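Local structure of outer membrane protein Omp121 (Bacteroides thetaiotaomicron, 5FQ8) at residues 479-493 against 513-527. The protein probably takes up nutrients across the outer membrane as a TonB-dependent receptor of the SusC type, a plugged beta-barrel working with a partner lipoprotein. Numbering follows the deposited sequence.
With KR0 (3-decanoyloxypropyl decanoate), chain K.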
loop_
_atom_site.group_PDB
_atom_site.type_symbol
_atom_site.label_atom_id
_atom_site.label_comp_id
_atom_site.label_asym_id
_atom_site.label_seq_id
_atom_site.Cartn_x
_atom_site.Cartn_y
_atom_site.Cartn_z
ATOM N N GLY B 479 33.440 9.434 33.121
ATOM C CA GLY B 479 32.223 9.740 32.402
ATOM C C GLY B 479 31.230 8.595 32.360
ATOM O O GLY B 479 31.511 7.469 32.765
ATOM N N PHE B 480 30.052 8.924 31.860
ATOM C CA PHE B 480 28.972 7.985 31.618
ATOM C C PHE B 480 28.394 8.280 30.247
ATOM O O PHE B 480 28.264 9.442 29.863
ATOM C CB PHE B 480 27.885 8.103 32.680
ATOM C CG PHE B 480 26.577 7.480 32.284
ATOM C CD1 PHE B 480 25.615 8.214 31.621
ATOM C CD2 PHE B 480 26.306 6.162 32.584
ATOM C CE1 PHE B 480 24.433 7.645 31.252
ATOM C CE2 PHE B 480 25.114 5.594 32.224
ATOM C CZ PHE B 480 24.181 6.336 31.560
ATOM N N ASN B 481 28.036 7.235 29.512
ATOM C CA ASN B 481 27.402 7.405 28.214
ATOM C C ASN B 481 26.072 6.664 28.190
ATOM O O ASN B 481 25.935 5.601 28.797
ATOM C CB ASN B 481 28.308 6.913 27.089
ATOM C CG ASN B 481 27.774 7.270 25.726
ATOM O OD1 ASN B 481 27.943 6.535 24.761
ATOM N ND2 ASN B 481 27.104 8.399 25.645
ATOM N N GLY B 482 25.092 7.240 27.504
ATOM C CA GLY B 482 23.827 6.574 27.296
ATOM C C GLY B 482 23.305 6.841 25.907
ATOM O O GLY B 482 23.127 7.997 25.519
ATOM N N ASN B 483 23.058 5.789 25.146
ATOM C CA ASN B 483 22.713 5.913 23.740
ATOM C C ASN B 483 21.393 5.203 23.454
ATOM O O ASN B 483 21.109 4.152 24.029
ATOM C CB ASN B 483 23.825 5.341 22.879
ATOM C CG ASN B 483 23.689 5.721 21.437
ATOM O OD1 ASN B 483 23.449 4.879 20.572
ATOM N ND2 ASN B 483 23.830 7.003 21.162
ATOM N N GLU B 484 20.597 5.775 22.558
ATOM C CA GLU B 484 19.328 5.186 22.160
ATOM C C GLU B 484 19.089 5.541 20.704
ATOM O O GLU B 484 18.933 6.711 20.376
ATOM C CB GLU B 484 18.194 5.694 23.038
ATOM C CG GLU B 484 16.898 4.922 22.867
ATOM C CD GLU B 484 15.704 5.617 23.462
ATOM O OE1 GLU B 484 15.153 6.527 22.810
ATOM O OE2 GLU B 484 15.315 5.256 24.587
ATOM N N ARG B 485 19.049 4.547 19.834
ATOM C CA ARG B 485 18.861 4.779 18.409
ATOM C C ARG B 485 17.616 4.038 17.949
ATOM O O ARG B 485 17.426 2.871 18.292
ATOM C CB ARG B 485 20.101 4.344 17.616
ATOM C CG ARG B 485 21.321 5.207 17.880
ATOM C CD ARG B 485 22.503 4.835 17.018
ATOM N NE ARG B 485 23.307 3.802 17.647
ATOM C CZ ARG B 485 24.154 3.040 16.984
ATOM N NH1 ARG B 485 24.284 3.213 15.688
ATOM N NH2 ARG B 485 24.857 2.118 17.609
ATOM N N LYS B 486 16.766 4.716 17.187
ATOM C CA LYS B 486 15.489 4.155 16.782
ATOM C C LYS B 486 15.206 4.537 15.344
ATOM O O LYS B 486 15.420 5.677 14.944
ATOM C CB LYS B 486 14.356 4.643 17.689
ATOM C CG LYS B 486 12.969 4.131 17.352
ATOM C CD LYS B 486 11.933 4.742 18.272
ATOM C CE LYS B 486 10.553 4.181 18.021
ATOM N NZ LYS B 486 9.484 4.873 18.786
ATOM N N VAL B 487 14.742 3.582 14.567
ATOM C CA VAL B 487 14.278 3.861 13.219
ATOM C C VAL B 487 12.973 3.116 13.041
ATOM O O VAL B 487 12.786 2.039 13.609
ATOM C CB VAL B 487 15.331 3.463 12.164
ATOM C CG1 VAL B 487 15.805 2.076 12.403
ATOM C CG2 VAL B 487 14.785 3.584 10.780
ATOM N N SER B 488 12.044 3.722 12.313
ATOM C CA SER B 488 10.829 3.035 11.923
ATOM C C SER B 488 10.385 3.615 10.597
ATOM O O SER B 488 10.819 4.690 10.204
ATOM C CB SER B 488 9.736 3.158 12.988
ATOM O OG SER B 488 8.997 4.364 12.898
ATOM N N TYR B 489 9.553 2.875 9.882
ATOM C CA TYR B 489 8.971 3.423 8.670
ATOM C C TYR B 489 7.628 2.772 8.426
ATOM O O TYR B 489 7.243 1.830 9.109
ATOM C CB TYR B 489 9.886 3.262 7.445
ATOM C CG TYR B 489 10.118 1.845 6.977
ATOM C CD1 TYR B 489 9.163 1.166 6.245
ATOM C CD2 TYR B 489 11.308 1.204 7.236
ATOM C CE1 TYR B 489 9.373 -0.105 5.819
ATOM C CE2 TYR B 489 11.526 -0.072 6.808
ATOM C CZ TYR B 489 10.555 -0.721 6.101
ATOM O OH TYR B 489 10.773 -1.999 5.668
ATOM N N GLN B 490 6.921 3.303 7.438
ATOM C CA GLN B 490 5.630 2.787 7.018
ATOM C C GLN B 490 5.579 2.825 5.505
ATOM O O GLN B 490 5.642 3.896 4.910
ATOM C CB GLN B 490 4.480 3.596 7.613
ATOM C CG GLN B 490 3.137 2.987 7.324
ATOM C CD GLN B 490 2.023 3.935 7.555
ATOM O OE1 GLN B 490 2.240 5.114 7.717
ATOM N NE2 GLN B 490 0.815 3.428 7.587
ATOM N N TYR B 491 5.440 1.669 4.887
ATOM C CA TYR B 491 5.462 1.568 3.442
ATOM C C TYR B 491 4.091 1.181 2.918
ATOM O O TYR B 491 3.333 0.485 3.586
ATOM C CB TYR B 491 6.499 0.543 3.010
ATOM C CG TYR B 491 6.578 0.336 1.528
ATOM C CD1 TYR B 491 7.235 1.242 0.716
ATOM C CD2 TYR B 491 6.008 -0.774 0.940
ATOM C CE1 TYR B 491 7.314 1.055 -0.631
ATOM C CE2 TYR B 491 6.086 -0.969 -0.409
ATOM C CZ TYR B 491 6.746 -0.051 -1.188
ATOM O OH TYR B 491 6.831 -0.232 -2.539
ATOM N N SER B 492 3.769 1.636 1.717
ATOM C CA SER B 492 2.510 1.232 1.122
ATOM C C SER B 492 2.587 1.414 -0.391
ATOM O O SER B 492 3.061 2.442 -0.870
ATOM C CB SER B 492 1.347 2.007 1.749
ATOM O OG SER B 492 0.990 3.124 0.981
ATOM N N GLU B 493 2.116 0.405 -1.129
ATOM C CA GLU B 493 2.321 0.269 -2.563
ATOM C C GLU B 493 1.031 -0.166 -3.217
ATOM O O GLU B 493 0.310 -0.978 -2.649
ATOM C CB GLU B 493 3.412 -0.772 -2.834
ATOM C CG GLU B 493 3.751 -1.050 -4.266
ATOM C CD GLU B 493 4.650 -2.252 -4.400
ATOM O OE1 GLU B 493 5.347 -2.585 -3.429
ATOM O OE2 GLU B 493 4.654 -2.884 -5.471
ATOM N N ILE B 513 -0.292 -3.214 -1.175
ATOM C CA ILE B 513 0.747 -3.877 -0.404
ATOM C C ILE B 513 1.202 -2.927 0.690
ATOM O O ILE B 513 1.590 -1.796 0.402
ATOM C CB ILE B 513 1.912 -4.290 -1.317
ATOM C CG1 ILE B 513 1.376 -5.051 -2.513
ATOM C CG2 ILE B 513 2.903 -5.132 -0.571
ATOM C CD1 ILE B 513 2.405 -5.298 -3.536
ATOM N N VAL B 514 1.151 -3.370 1.938
ATOM C CA VAL B 514 1.610 -2.549 3.052
ATOM C C VAL B 514 2.733 -3.261 3.799
ATOM O O VAL B 514 2.725 -4.489 3.928
ATOM C CB VAL B 514 0.456 -2.189 4.022
ATOM C CG1 VAL B 514 -0.722 -1.712 3.259
ATOM C CG2 VAL B 514 0.083 -3.346 4.870
ATOM N N GLU B 515 3.690 -2.478 4.301
ATOM C CA GLU B 515 4.770 -2.964 5.150
ATOM C C GLU B 515 5.100 -1.945 6.226
ATOM O O GLU B 515 5.062 -0.740 5.989
ATOM C CB GLU B 515 6.033 -3.266 4.346
ATOM C CG GLU B 515 5.908 -4.424 3.386
ATOM C CD GLU B 515 7.094 -4.556 2.466
ATOM O OE1 GLU B 515 8.226 -4.254 2.909
ATOM O OE2 GLU B 515 6.888 -4.956 1.297
ATOM N N GLN B 516 5.465 -2.444 7.395
ATOM C CA GLN B 516 5.777 -1.624 8.556
ATOM C C GLN B 516 7.030 -2.179 9.210
ATOM O O GLN B 516 7.229 -3.394 9.219
ATOM C CB GLN B 516 4.587 -1.632 9.520
ATOM C CG GLN B 516 4.892 -1.364 10.963
ATOM C CD GLN B 516 3.769 -1.813 11.862
ATOM O OE1 GLN B 516 3.083 -2.791 11.576
ATOM N NE2 GLN B 516 3.565 -1.096 12.954
ATOM N N HIS B 517 7.879 -1.303 9.744
ATOM C CA HIS B 517 9.150 -1.755 10.312
ATOM C C HIS B 517 9.640 -0.798 11.390
ATOM O O HIS B 517 9.406 0.402 11.308
ATOM C CB HIS B 517 10.213 -1.888 9.224
ATOM C CG HIS B 517 11.507 -2.436 9.713
ATOM N ND1 HIS B 517 11.730 -3.785 9.863
ATOM C CD2 HIS B 517 12.646 -1.821 10.102
ATOM C CE1 HIS B 517 12.954 -3.980 10.318
ATOM N NE2 HIS B 517 13.532 -2.804 10.472
ATOM N N MET B 518 10.340 -1.339 12.386
ATOM C CA MET B 518 10.889 -0.536 13.469
ATOM C C MET B 518 12.027 -1.274 14.156
ATOM O O MET B 518 11.892 -2.456 14.451
ATOM C CB MET B 518 9.826 -0.199 14.514
ATOM C CG MET B 518 10.446 0.337 15.788
ATOM S SD MET B 518 9.663 -0.232 17.267
ATOM C CE MET B 518 10.973 -0.043 18.444
ATOM N N GLU B 519 13.125 -0.569 14.450
ATOM C CA GLU B 519 14.214 -1.106 15.259
ATOM C C GLU B 519 14.536 -0.168 16.411
ATOM O O GLU B 519 14.373 1.043 16.305
ATOM C CB GLU B 519 15.494 -1.304 14.466
ATOM C CG GLU B 519 15.345 -1.925 13.131
ATOM C CD GLU B 519 16.639 -1.942 12.408
ATOM O OE1 GLU B 519 17.509 -1.159 12.807
ATOM O OE2 GLU B 519 16.807 -2.736 11.466
ATOM N N LEU B 520 15.047 -0.736 17.499
ATOM C CA LEU B 520 15.421 0.046 18.669
ATOM C C LEU B 520 16.577 -0.631 19.378
ATOM O O LEU B 520 16.556 -1.843 19.584
ATOM C CB LEU B 520 14.242 0.198 19.615
ATOM C CG LEU B 520 14.443 1.006 20.881
ATOM C CD1 LEU B 520 14.636 2.434 20.510
ATOM C CD2 LEU B 520 13.241 0.872 21.771
ATOM N N ARG B 521 17.579 0.146 19.751
ATOM C CA ARG B 521 18.762 -0.392 20.400
ATOM C C ARG B 521 19.252 0.600 21.429
ATOM O O ARG B 521 19.157 1.808 21.234
ATOM C CB ARG B 521 19.872 -0.671 19.401
ATOM C CG ARG B 521 20.297 0.546 18.633
ATOM C CD ARG B 521 21.278 0.218 17.537
ATOM N NE ARG B 521 22.463 -0.437 18.053
ATOM C CZ ARG B 521 23.314 -1.104 17.295
ATOM N NH1 ARG B 521 23.095 -1.187 15.995
ATOM N NH2 ARG B 521 24.372 -1.686 17.837
ATOM N N ARG B 522 19.773 0.082 22.524
ATOM C CA ARG B 522 20.235 0.922 23.613
ATOM C C ARG B 522 21.618 0.482 24.055
ATOM O O ARG B 522 21.998 -0.682 23.913
ATOM C CB ARG B 522 19.271 0.891 24.786
ATOM C CG ARG B 522 17.980 1.615 24.511
ATOM C CD ARG B 522 17.085 1.686 25.731
ATOM N NE ARG B 522 15.894 2.467 25.433
ATOM C CZ ARG B 522 14.650 2.017 25.528
ATOM N NH1 ARG B 522 14.417 0.787 25.943
ATOM N NH2 ARG B 522 13.644 2.816 25.221
ATOM N N LEU B 523 22.370 1.436 24.584
ATOM C CA LEU B 523 23.714 1.178 25.062
ATOM C C LEU B 523 23.995 2.101 26.227
ATOM O O LEU B 523 23.586 3.261 26.222
ATOM C CB LEU B 523 24.743 1.400 23.959
ATOM C CG LEU B 523 26.211 1.224 24.333
ATOM C CD1 LEU B 523 26.628 -0.208 24.172
ATOM C CD2 LEU B 523 27.051 2.098 23.472
ATOM N N MET B 524 24.675 1.585 27.224
ATOM C CA MET B 524 25.187 2.415 28.296
ATOM C C MET B 524 26.638 2.047 28.541
ATOM O O MET B 524 27.034 0.891 28.375
ATOM C CB MET B 524 24.381 2.245 29.566
ATOM C CG MET B 524 22.996 2.809 29.479
ATOM S SD MET B 524 22.109 2.562 31.006
ATOM C CE MET B 524 21.844 0.816 30.946
ATOM N N GLY B 525 27.433 3.035 28.926
ATOM C CA GLY B 525 28.817 2.769 29.258
ATOM C C GLY B 525 29.355 3.719 30.303
ATOM O O GLY B 525 28.800 4.797 30.544
ATOM N N VAL B 526 30.451 3.304 30.923
ATOM C CA VAL B 526 31.226 4.161 31.806
ATOM C C VAL B 526 32.665 4.142 31.319
ATOM O O VAL B 526 33.154 3.101 30.875
ATOM C CB VAL B 526 31.116 3.700 33.271
ATOM C CG1 VAL B 526 31.350 2.218 33.371
ATOM C CG2 VAL B 526 32.096 4.462 34.134
ATOM N N PHE B 527 33.334 5.293 31.361
ATOM C CA PHE B 527 34.667 5.382 30.784
ATOM C C PHE B 527 35.555 6.310 31.598
ATOM O O PHE B 527 35.084 7.181 32.328
ATOM C CB PHE B 527 34.629 5.849 29.327
ATOM C CG PHE B 527 33.965 7.175 29.136
ATOM C CD1 PHE B 527 32.597 7.261 28.954
ATOM C CD2 PHE B 527 34.704 8.330 29.123
ATOM C CE1 PHE B 527 31.976 8.471 28.768
ATOM C CE2 PHE B 527 34.086 9.542 28.939
ATOM C CZ PHE B 527 32.713 9.609 28.760
HETATM C C1 KR0 K . 19.507 5.927 28.161
HETATM O O1 KR0 K . 20.215 6.704 29.124
HETATM C C2 KR0 K . 19.700 6.616 26.828
HETATM C C3 KR0 K . 18.419 7.273 26.366
HETATM C C4 KR0 K . 15.084 11.364 29.499
HETATM O O4 KR0 K . 18.110 8.446 27.110
HETATM C C5 KR0 K . 16.781 9.009 26.937
HETATM C C6 KR0 K . 16.311 12.261 29.695
HETATM C C7 KR0 K . 19.504 7.494 30.116
HETATM C C8 KR0 K . 15.980 13.717 30.026
HETATM O O8 KR0 K . 16.020 8.428 26.198
HETATM C C9 KR0 K . 17.236 14.594 30.088
HETATM O O9 KR0 K . 18.564 7.006 30.711
HETATM C C10 KR0 K . 16.327 10.275 27.617
HETATM C C11 KR0 K . 15.440 10.028 28.835
HETATM C C12 KR0 K . 19.910 8.912 30.422
HETATM C C13 KR0 K . 19.908 9.113 31.932
HETATM C C14 KR0 K . 16.993 15.934 30.792
HETATM C C15 KR0 K . 18.103 16.950 30.538
HETATM C C16 KR0 K . 17.753 18.337 31.025
HETATM C C17 KR0 K . 20.768 10.301 32.349
HETATM C C18 KR0 K . 19.964 11.569 32.610
HETATM C C19 KR0 K . 20.918 12.734 32.862
HETATM C C20 KR0 K . 20.246 13.967 33.459
HETATM C C21 KR0 K . 21.256 15.106 33.620
HETATM C C22 KR0 K . 20.767 16.179 34.594
HETATM C C23 KR0 K . 21.591 17.451 34.564
#
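Phe527 lays one face of its ring over Gly479, whose CA sits 3.9 Å from the ring centroid in a CH-pi contact, at one end of two long antiparallel strands of the receptor's transmembrane barrel. From here to the pair Glu493 and Ile513 the backbones stay in unbroken register, hydrogen-bonded and non-hydrogen-bonded pairs taking turns. The compact part of the barrel-interior face is this end, where Gly479, Asn481, Gly525 and Phe527 are buried; Asn481 OD1 is bound by Arg545, and Phe527 also packs on Leu152 of the plug region.

Further along that face the guanidinium groups of Arg485 and Arg521 stack, centres 4.2 Å apart and planes at 23°. The shared positive charge is probably eased by Asn483 OD1, which accepts from Arg485 NE at 3.1 Å, and by the salt bridge of Arg521 to Asp597. Beyond them, His517 CB presses over one face of the Tyr489 ring, 3.6 Å from its centroid; chi1 of 67° folds that ring back across the neighbouring strand, although the two rings barely overlap. The solvent side lies toward Glu515, which is exposed and whose CB meets Tyr491 CB.

On the outward face, Arg522 grips a single carboxylate oxygen side-on: NE and NH2 each lie 3.0 Å from Glu484 OE2, which stays in the guanidinium plane while the carboxylate is turned 53° from it. Arg522 NH1 also bonds to the backbone of a chain of another protein, and the diester KR0 rests on Gly482 and Glu484 CB. The ion pair is thus held between barrel, diester and neighbouring protein, which probably lowers the cost of its charges there.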